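Local atomic coordinates of major capsid protein (Paramecium bursaria Chlorella virus 1, PDB entry 5TIP), a protein that self-assembles as glycosylated trimers into the large icosahedral capsid of a chlorella virus. Residues 114-119 / 260-264. Sequence-based numbering, arbitrary orientation.
Sequences TYDALF and YLAWN
How an α-helix rests on a β-sheet through alternate side chains of one strand is well illustrated by the C-terminal part of helix 109-119 and strand 257-266 of the viral capsomer. The helical segment and the extended strand 260-264 run with axes 9.9 Å apart at closest approach and N-to-C directions at 116°, so the helix lies obliquely across the strand. T114 faces A262, their CA atoms 7.8 Å apart. In its m rotamer, T114 brings CG2 to 4.2 Å from A262 CB and OG1 to 3.0 Å from N264 ND2, while OG1 hydrogen-bonds to D110 O one turn earlier; N264 OD1 is held by N414 of the adjacent strand. D116 lies on the far side of the helix, in a salt bridge with R113, whereas A117 packs on V350 of the neighbouring strand 350-354. One turn after T114, L118 (m, t) sets CD1 3.6 Å from A262 CB, the small alanine thus meeting two side chains. F119, its N bonded to Y115 O at 2.8 Å, uses an m rotamer to place CZ 3.4 Å from Y260 CZ, over one face of the tyrosine ring (p); the centroids are 4.9 Å apart and the planes inclined at 47°. Alternation along the strand turns Y260, A262 and N264 to the helix and W263 away, towards Y351 and F333. This is α/β packing between the two jelly-roll domains of the double jelly-roll capsid fold.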
ATOM      1  N   THR A 114     -16.432  -5.616   9.539  1.00 22.66           N
ATOM      2  CA  THR A 114     -15.254  -6.015  10.303  1.00 24.20           C
ATOM      3  C   THR A 114     -14.099  -6.394   9.384  1.00 25.32           C
ATOM      4  O   THR A 114     -12.946  -6.029   9.644  1.00 25.59           O
ATOM      5  CB  THR A 114     -15.605  -7.182  11.230  1.00 24.45           C
ATOM      6  OG1 THR A 114     -16.600  -6.761  12.170  1.00 23.32           O
ATOM      7  CG2 THR A 114     -14.373  -7.664  11.987  1.00 25.77           C
ATOM      8  N   TYR A 115     -14.391  -7.121   8.302  1.00 22.56           N
ATOM      9  CA  TYR A 115     -13.347  -7.484   7.348  1.00 20.61           C
ATOM     10  C   TYR A 115     -12.717  -6.245   6.725  1.00 22.23           C
ATOM     11  O   TYR A 115     -11.496  -6.191   6.531  1.00 26.03           O
ATOM     12  CB  TYR A 115     -13.925  -8.396   6.267  1.00 19.75           C
ATOM     13  CG  TYR A 115     -12.960  -8.721   5.150  1.00 19.79           C
ATOM     14  CD1 TYR A 115     -12.080  -9.786   5.256  1.00 21.18           C
ATOM     15  CD2 TYR A 115     -12.933  -7.963   3.987  1.00 20.04           C
ATOM     16  CE1 TYR A 115     -11.198 -10.087   4.240  1.00 23.20           C
ATOM     17  CE2 TYR A 115     -12.053  -8.255   2.965  1.00 21.74           C
ATOM     18  CZ  TYR A 115     -11.188  -9.319   3.096  1.00 25.48           C
ATOM     19  OH  TYR A 115     -10.308  -9.620   2.082  1.00 31.30           O
ATOM     20  N   ASP A 116     -13.534  -5.242   6.403  1.00 18.86           N
ATOM     21  CA  ASP A 116     -13.009  -4.023   5.798  1.00 21.38           C
ATOM     22  C   ASP A 116     -12.106  -3.269   6.767  1.00 23.43           C
ATOM     23  O   ASP A 116     -11.088  -2.696   6.358  1.00 22.59           O
ATOM     24  CB  ASP A 116     -14.167  -3.137   5.334  1.00 24.36           C
ATOM     25  CG  ASP A 116     -13.699  -1.914   4.572  1.00 26.06           C
ATOM     26  OD1 ASP A 116     -13.017  -2.080   3.539  1.00 27.67           O
ATOM     27  OD2 ASP A 116     -14.016  -0.786   5.001  1.00 27.65           O
ATOM     28  N   ALA A 117     -12.455  -3.265   8.054  1.00 21.95           N
ATOM     29  CA  ALA A 117     -11.662  -2.532   9.035  1.00 21.86           C
ATOM     30  C   ALA A 117     -10.320  -3.201   9.304  1.00 24.08           C
ATOM     31  O   ALA A 117      -9.357  -2.524   9.681  1.00 26.48           O
ATOM     32  CB  ALA A 117     -12.446  -2.388  10.340  1.00 21.75           C
ATOM     33  N   LEU A 118     -10.231  -4.515   9.118  1.00 22.84           N
ATOM     34  CA  LEU A 118      -9.022  -5.260   9.448  1.00 21.90           C
ATOM     35  C   LEU A 118      -8.145  -5.575   8.242  1.00 23.68           C
ATOM     36  O   LEU A 118      -6.924  -5.422   8.322  1.00 26.61           O
ATOM     37  CB  LEU A 118      -9.385  -6.570  10.156  1.00 22.20           C
ATOM     38  CG  LEU A 118      -9.702  -6.501  11.650  1.00 20.41           C
ATOM     39  CD1 LEU A 118     -10.207  -7.846  12.135  1.00 17.83           C
ATOM     40  CD2 LEU A 118      -8.474  -6.077  12.441  1.00 20.74           C
ATOM     41  N   PHE A 119      -8.730  -6.012   7.128  1.00 24.05           N
ATOM     42  CA  PHE A 119      -7.959  -6.618   6.051  1.00 24.59           C
ATOM     43  C   PHE A 119      -7.933  -5.802   4.766  1.00 26.78           C
ATOM     44  O   PHE A 119      -7.234  -6.188   3.822  1.00 32.02           O
ATOM     45  CB  PHE A 119      -8.487  -8.029   5.774  1.00 23.06           C
ATOM     46  CG  PHE A 119      -8.356  -8.950   6.950  1.00 24.36           C
ATOM     47  CD1 PHE A 119      -7.127  -9.495   7.282  1.00 27.19           C
ATOM     48  CD2 PHE A 119      -9.452  -9.249   7.741  1.00 24.39           C
ATOM     49  CE1 PHE A 119      -6.997 -10.332   8.369  1.00 30.40           C
ATOM     50  CE2 PHE A 119      -9.329 -10.087   8.831  1.00 27.51           C
ATOM     51  CZ  PHE A 119      -8.098 -10.629   9.146  1.00 31.51           C
ATOM     52  N   TYR A 260      -7.677 -16.937  12.943  1.00 23.42           N
ATOM     53  CA  TYR A 260      -7.683 -15.776  13.820  1.00 22.58           C
ATOM     54  C   TYR A 260      -9.072 -15.597  14.414  1.00 22.43           C
ATOM     55  O   TYR A 260     -10.054 -16.169  13.935  1.00 23.86           O
ATOM     56  CB  TYR A 260      -7.249 -14.509  13.069  1.00 21.34           C
ATOM     57  CG  TYR A 260      -8.100 -14.181  11.858  1.00 21.19           C
ATOM     58  CD1 TYR A 260      -9.266 -13.435  11.982  1.00 21.71           C
ATOM     59  CD2 TYR A 260      -7.735 -14.616  10.591  1.00 21.64           C
ATOM     60  CE1 TYR A 260     -10.043 -13.134  10.878  1.00 23.39           C
ATOM     61  CE2 TYR A 260      -8.506 -14.318   9.481  1.00 21.51           C
ATOM     62  CZ  TYR A 260      -9.659 -13.577   9.631  1.00 23.63           C
ATOM     63  OH  TYR A 260     -10.432 -13.278   8.532  1.00 24.79           O
ATOM     64  N   LEU A 261      -9.131 -14.801  15.477  1.00 24.20           N
ATOM     65  CA  LEU A 261     -10.381 -14.333  16.056  1.00 18.94           C
ATOM     66  C   LEU A 261     -10.477 -12.823  15.895  1.00 25.52           C
ATOM     67  O   LEU A 261      -9.498 -12.103  16.113  1.00 29.65           O
ATOM     68  CB  LEU A 261     -10.486 -14.703  17.538  1.00 24.48           C
ATOM     69  CG  LEU A 261     -10.423 -16.183  17.912  1.00 24.08           C
ATOM     70  CD1 LEU A 261     -10.607 -16.351  19.412  1.00 27.18           C
ATOM     71  CD2 LEU A 261     -11.472 -16.975  17.153  1.00 24.30           C
ATOM     72  N   ALA A 262     -11.653 -12.347  15.501  1.00 23.68           N
ATOM     73  CA  ALA A 262     -11.915 -10.922  15.365  1.00 23.29           C
ATOM     74  C   ALA A 262     -13.234 -10.594  16.046  1.00 25.36           C
ATOM     75  O   ALA A 262     -14.220 -11.318  15.879  1.00 28.69           O
ATOM     76  CB  ALA A 262     -11.961 -10.497  13.896  1.00 24.05           C
ATOM     77  N   TRP A 263     -13.252  -9.510  16.818  1.00 24.25           N
ATOM     78  CA  TRP A 263     -14.464  -9.158  17.541  1.00 24.46           C
ATOM     79  C   TRP A 263     -14.587  -7.645  17.654  1.00 24.21           C
ATOM     80  O   TRP A 263     -13.623  -6.903  17.449  1.00 21.49           O
ATOM     81  CB  TRP A 263     -14.506  -9.826  18.924  1.00 22.70           C
ATOM     82  CG  TRP A 263     -13.486  -9.339  19.914  1.00 24.82           C
ATOM     83  CD1 TRP A 263     -13.677  -8.412  20.895  1.00 25.80           C
ATOM     84  CD2 TRP A 263     -12.122  -9.765  20.025  1.00 24.57           C
ATOM     85  NE1 TRP A 263     -12.517  -8.232  21.611  1.00 24.95           N
ATOM     86  CE2 TRP A 263     -11.548  -9.052  21.096  1.00 24.30           C
ATOM     87  CE3 TRP A 263     -11.330 -10.678  19.322  1.00 22.84           C
ATOM     88  CZ2 TRP A 263     -10.220  -9.221  21.479  1.00 24.64           C
ATOM     89  CZ3 TRP A 263     -10.012 -10.845  19.704  1.00 21.78           C
ATOM     90  CH2 TRP A 263      -9.471 -10.119  20.771  1.00 23.76           C
ATOM     91  N   ASN A 264     -15.804  -7.199  17.968  1.00 28.34           N
ATOM     92  CA  ASN A 264     -16.089  -5.786  18.172  1.00 27.84           C
ATOM     93  C   ASN A 264     -17.254  -5.649  19.143  1.00 31.08           C
ATOM     94  O   ASN A 264     -18.028  -6.585  19.354  1.00 33.84           O
ATOM     95  CB  ASN A 264     -16.409  -5.069  16.849  1.00 25.19           C
ATOM     96  CG  ASN A 264     -17.653  -5.617  16.162  1.00 25.17           C
ATOM     97  OD1 ASN A 264     -18.772  -5.458  16.648  1.00 30.36           O
ATOM     98  ND2 ASN A 264     -17.460  -6.248  15.010  1.00 24.62           N
TER